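Long-range contacts in putative HTH-type transcriptional regulator PH0061 (Pyrococcus horikoshii, PDB 2DBB), which probably binds DNA in a sequence-specific manner through a helix-turn-helix domain and regulates transcription as a member of the AsnC family: residues I92-S97 with V109-P114; I71-S76 with E138-S143. All blocks are in the same frame, centred on the assembly; numbering follows the deposited sequence.

Contact 1: I92-S97 with V109-P114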
# COMPACT_ATOMS: atom_id res chain seq x y z
N ILE B 92 1.51 -6.08 15.20
CA ILE B 92 2.95 -6.11 14.97
C ILE B 92 3.31 -4.92 14.08
O ILE B 92 2.69 -4.70 13.04
CB ILE B 92 3.37 -7.40 14.28
CG1 ILE B 92 2.96 -8.60 15.15
CG2 ILE B 92 4.87 -7.40 14.06
CD1 ILE B 92 3.24 -9.94 14.52
N GLU B 93 4.31 -4.16 14.51
CA GLU B 93 4.73 -2.96 13.81
C GLU B 93 5.24 -3.16 12.38
O GLU B 93 4.95 -2.34 11.48
CB GLU B 93 5.79 -2.22 14.63
CG GLU B 93 6.05 -0.79 14.16
CD GLU B 93 6.95 -0.70 12.93
OE1 GLU B 93 6.88 0.32 12.21
OE2 GLU B 93 7.73 -1.65 12.69
N TYR B 94 6.00 -4.22 12.15
CA TYR B 94 6.54 -4.46 10.82
C TYR B 94 5.55 -5.13 9.86
O TYR B 94 5.87 -5.40 8.70
CB TYR B 94 7.84 -5.25 10.91
CG TYR B 94 7.72 -6.59 11.57
CD1 TYR B 94 7.20 -7.69 10.87
CD2 TYR B 94 8.14 -6.79 12.89
CE1 TYR B 94 7.10 -8.93 11.46
CE2 TYR B 94 8.04 -8.04 13.50
CZ TYR B 94 7.52 -9.11 12.77
OH TYR B 94 7.40 -10.35 13.35
N VAL B 95 4.34 -5.38 10.35
CA VAL B 95 3.27 -5.95 9.54
C VAL B 95 2.55 -4.72 9.00
O VAL B 95 1.88 -4.02 9.76
CB VAL B 95 2.28 -6.79 10.40
CG1 VAL B 95 1.04 -7.11 9.60
CG2 VAL B 95 2.95 -8.07 10.87
N LYS B 96 2.70 -4.44 7.71
CA LYS B 96 2.10 -3.26 7.08
C LYS B 96 0.65 -3.39 6.62
O LYS B 96 -0.10 -2.41 6.62
CB LYS B 96 2.98 -2.79 5.92
CG LYS B 96 4.41 -2.46 6.35
CD LYS B 96 4.41 -1.63 7.62
CE LYS B 96 5.81 -1.30 8.09
NZ LYS B 96 5.76 -0.55 9.38
N SER B 97 0.25 -4.59 6.21
CA SER B 97 -1.13 -4.78 5.78
C SER B 97 -1.59 -6.19 6.04
O SER B 97 -0.79 -7.13 6.05
CB SER B 97 -1.32 -4.44 4.29
OG SER B 97 -0.77 -5.42 3.44
N VAL B 109 -0.73 -11.02 3.88
CA VAL B 109 -0.00 -10.11 4.75
C VAL B 109 1.24 -9.52 4.10
O VAL B 109 1.98 -10.20 3.41
CB VAL B 109 0.46 -10.84 6.03
CG1 VAL B 109 1.19 -9.86 6.97
CG2 VAL B 109 -0.74 -11.47 6.73
N ARG B 110 1.47 -8.23 4.33
CA ARG B 110 2.67 -7.60 3.81
C ARG B 110 3.54 -7.24 5.01
O ARG B 110 3.06 -6.66 5.98
CB ARG B 110 2.36 -6.32 3.02
CG ARG B 110 3.63 -5.59 2.58
CD ARG B 110 3.33 -4.26 1.89
NE ARG B 110 2.65 -4.43 0.61
CZ ARG B 110 3.23 -4.85 -0.51
NH1 ARG B 110 4.53 -5.14 -0.52
NH2 ARG B 110 2.52 -4.98 -1.63
N LEU B 111 4.83 -7.59 4.92
CA LEU B 111 5.80 -7.30 5.96
C LEU B 111 6.90 -6.39 5.42
O LEU B 111 7.29 -6.50 4.26
CB LEU B 111 6.49 -8.59 6.43
CG LEU B 111 5.68 -9.81 6.86
CD1 LEU B 111 6.64 -10.95 7.17
CD2 LEU B 111 4.81 -9.46 8.06
N LEU B 112 7.38 -5.48 6.27
CA LEU B 112 8.49 -4.61 5.92
C LEU B 112 9.65 -5.23 6.69
O LEU B 112 9.61 -5.28 7.92
CB LEU B 112 8.27 -3.17 6.40
CG LEU B 112 9.42 -2.21 6.04
CD1 LEU B 112 9.46 -2.02 4.54
CD2 LEU B 112 9.23 -0.87 6.74
N LEU B 113 10.65 -5.73 5.97
CA LEU B 113 11.80 -6.38 6.60
C LEU B 113 13.11 -5.67 6.31
O LEU B 113 13.19 -4.85 5.39
CB LEU B 113 11.93 -7.83 6.10
CG LEU B 113 10.69 -8.72 6.11
CD1 LEU B 113 10.99 -9.98 5.31
CD2 LEU B 113 10.28 -9.05 7.53
N PRO B 114 14.15 -5.97 7.10
CA PRO B 114 15.46 -5.35 6.89
C PRO B 114 16.00 -5.94 5.60
O PRO B 114 15.76 -7.12 5.31
CB PRO B 114 16.26 -5.82 8.10
CG PRO B 114 15.21 -6.08 9.14
CD PRO B 114 14.13 -6.75 8.35
O HOH W 1 -0.17 -4.15 1.14
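Lys96 leaves the backbone with CG anti to its carbonyl carbon and bends at chi2 (-46°), so that its chain crosses Leu112 obliquely before NZ reaches back to the turn of Glu93. Ser97 OG takes the crowded position between its backbone N and carbonyl carbon (chi1 74°), which sets it against Arg110 CB. The backbone evidence is a classic beta bulge in the hairpin of strands 95-102 and 107-114: Val95 pairs with Leu111, yet Ser97 pairs with Arg110, and Lys96 and Ser97 both face Arg110. Arg110 O takes the N-H of Lys96 at 2.8 Å in its carbonyl plane, and that of Ser97 only weakly. Ahead of the bulge, Leu112 N bonds Tyr94 O at 2.9 Å, nearly along the C=O axis; within it, Arg110 N approaches Ser97 O from above the carbonyl plane, 3.0 Å away. On the face of Val95 and Leu111, Leu111 CD2 touches Val95 CG2 at 3.6 Å and lies at the edge of the Tyr94 ring; Leu123 and Phe127 of helix 117-129 also pack on that tyrosine. On the Ser97 and Arg110 face, one water donates to Ser97 OG (2.7 Å) and accepts from Arg110 NE in the guanidinium plane. Lys96 CE rests on Leu112 CB at 3.5 Å, while NZ bonds Glu93 O at 2.9 Å and forms salt bridges with Glu93 OE1 and the C-terminal Ile151 of the second subunit. An alanine here would remove both salt bridges, the bond to Glu93 O and the CG and CE contacts with Leu112, and would probably loosen the turn and the subunit interface. With Arg110 NH1 bridged to Glu99 of the second subunit, both basic side chains combine hairpin packing with charge pairing across the dimer interface.

Contact 2: I71-S76 with E138-S143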
# COMPACT_ATOMS: atom_id res chain seq x y z
N ILE B 71 5.70 -10.85 1.16
CA ILE B 71 4.27 -11.05 1.15
C ILE B 71 4.06 -12.44 1.71
O ILE B 71 4.72 -13.39 1.29
CB ILE B 71 3.67 -11.00 -0.28
CG1 ILE B 71 3.89 -9.61 -0.90
CG2 ILE B 71 2.20 -11.34 -0.23
CD1 ILE B 71 3.11 -8.50 -0.24
N VAL B 72 3.17 -12.55 2.69
CA VAL B 72 2.87 -13.84 3.29
C VAL B 72 1.44 -14.23 2.92
O VAL B 72 0.48 -13.52 3.20
CB VAL B 72 3.04 -13.79 4.82
CG1 VAL B 72 2.70 -15.14 5.44
CG2 VAL B 72 4.47 -13.39 5.16
N LEU B 73 1.33 -15.37 2.24
CA LEU B 73 0.06 -15.89 1.79
C LEU B 73 -0.34 -17.01 2.75
O LEU B 73 0.39 -17.99 2.92
CB LEU B 73 0.21 -16.44 0.37
CG LEU B 73 0.89 -15.46 -0.61
CD1 LEU B 73 1.29 -16.19 -1.88
CD2 LEU B 73 -0.05 -14.31 -0.92
N ILE B 74 -1.49 -16.86 3.38
CA ILE B 74 -1.93 -17.85 4.35
C ILE B 74 -3.25 -18.52 4.02
O ILE B 74 -4.21 -17.86 3.62
CB ILE B 74 -2.08 -17.21 5.75
CG1 ILE B 74 -0.77 -16.56 6.18
CG2 ILE B 74 -2.52 -18.27 6.76
CD1 ILE B 74 -0.91 -15.58 7.36
N LYS B 75 -3.29 -19.84 4.18
CA LYS B 75 -4.51 -20.60 3.98
C LYS B 75 -4.86 -21.20 5.35
O LYS B 75 -4.10 -22.01 5.88
CB LYS B 75 -4.31 -21.73 2.96
CG LYS B 75 -5.61 -22.44 2.60
CD LYS B 75 -6.62 -21.44 2.05
CE LYS B 75 -7.98 -22.05 1.77
NZ LYS B 75 -8.94 -21.02 1.25
N SER B 76 -5.99 -20.79 5.91
CA SER B 76 -6.43 -21.27 7.22
C SER B 76 -7.21 -22.58 7.19
O SER B 76 -7.80 -22.96 6.17
CB SER B 76 -7.29 -20.21 7.91
OG SER B 76 -6.54 -19.04 8.16
N GLU B 138 2.85 -19.38 2.49
CA GLU B 138 3.82 -19.11 1.43
C GLU B 138 4.43 -17.74 1.67
O GLU B 138 3.71 -16.76 1.82
CB GLU B 138 3.15 -19.10 0.06
CG GLU B 138 2.63 -20.42 -0.43
CD GLU B 138 3.73 -21.42 -0.68
OE1 GLU B 138 4.91 -21.01 -0.81
OE2 GLU B 138 3.41 -22.63 -0.76
N VAL B 139 5.75 -17.67 1.72
CA VAL B 139 6.43 -16.40 1.90
C VAL B 139 7.06 -16.00 0.57
O VAL B 139 7.84 -16.76 -0.01
CB VAL B 139 7.55 -16.47 2.95
CG1 VAL B 139 8.26 -15.12 3.05
CG2 VAL B 139 6.97 -16.87 4.31
N ILE B 140 6.70 -14.82 0.08
CA ILE B 140 7.27 -14.32 -1.17
C ILE B 140 8.17 -13.13 -0.85
O ILE B 140 7.70 -12.11 -0.34
CB ILE B 140 6.19 -13.82 -2.16
CG1 ILE B 140 5.10 -14.88 -2.36
CG2 ILE B 140 6.84 -13.45 -3.49
CD1 ILE B 140 5.62 -16.18 -2.94
N LEU B 141 9.46 -13.26 -1.13
CA LEU B 141 10.39 -12.15 -0.89
C LEU B 141 10.28 -11.22 -2.11
O LEU B 141 10.34 -11.68 -3.25
CB LEU B 141 11.82 -12.69 -0.75
CG LEU B 141 12.00 -13.79 0.31
CD1 LEU B 141 13.46 -14.18 0.40
CD2 LEU B 141 11.49 -13.29 1.66
N ILE B 142 10.11 -9.93 -1.87
CA ILE B 142 9.98 -8.98 -2.98
C ILE B 142 11.33 -8.41 -3.40
O ILE B 142 11.92 -7.61 -2.69
CB ILE B 142 9.03 -7.82 -2.63
CG1 ILE B 142 7.66 -8.38 -2.22
CG2 ILE B 142 8.86 -6.90 -3.84
CD1 ILE B 142 6.99 -9.26 -3.29
N SER B 143 11.81 -8.83 -4.56
CA SER B 143 13.10 -8.37 -5.06
C SER B 143 12.98 -7.02 -5.76
O SER B 143 13.95 -6.26 -5.83
CB SER B 143 13.69 -9.40 -6.02
OG SER B 143 12.79 -9.70 -7.07
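An antiparallel pairing of strands 67-76 and 134-148 supplies an outer strand of the four-stranded sheet of a ferredoxin-like βαββαβ fold, with short-segment axes 4.7 Å apart and directed at 164° to each other. Two hydrogen-bonded pairs flank a non-hydrogen-bonded one, an unbroken register. Ile71 and Ile140 exchange two bonds: Ile71 N gives to Ile140 O in the carbonyl plane, and Ile140 N to Ile71 O at 2.7 Å, nearly along the C=O axis. Leu73 and Glu138 do the same, with Leu73 N to Glu138 O at 2.8 Å and an almost straight N-H...O angle of 175°. Between them, Val72 CA directs its hydrogen at Glu138 O. Leu73, with CG anti to the carbonyl carbon (chi1 -50°), crosses its partners obliquely; its CD1 reaches Glu138 CB at 4.0 Å and Ile140 CG1 at 4.1 Å. The glutamate thus contributes its aliphatic root, while a bend at chi2 leads the carboxylate away from strand 67-76. Ile142 likewise crosses Ile71, bringing CD1 to within 3.9 Å of Ile71 CG1. On the other face Val72 CG2 and Val139 CG2 meet loosely, 4.4 Å apart. That valine face lies beneath helix 117-129, where Phe127 touches Val72 and Ile124 touches Val139. The face of Ile71 and Leu73 meets the second subunit instead, through its Ile108 and Tyr105, and Leu141 and Ile142 continue the sheet onto a strand of that subunit, while strand 107-114 pairs with the other edge of strand 67-76.

Overall arrangement
Both contacts are largely buried and belong to one antiparallel sheet, their centres 12 Å apart. Strand 107-114 of contact 1 and strand 67-76 of contact 2 are its two inner neighbours, joined by a probable hydrogen bond between Val109 O and Val72 N, 2.7 Å apart, and by Leu111 CD1 against Val72 CG2. Contact 1 closes a local hairpin, whereas contact 2 brings together segments 62 residues apart at their closest ends. Their chemistry differs accordingly: the bulged hairpin edge carries a bound water and intersubunit salt bridges, while the regular ladder of contact 2 is lined mainly by isoleucine, leucine and valine. Both lie against the second subunit, each extending the sheet into it.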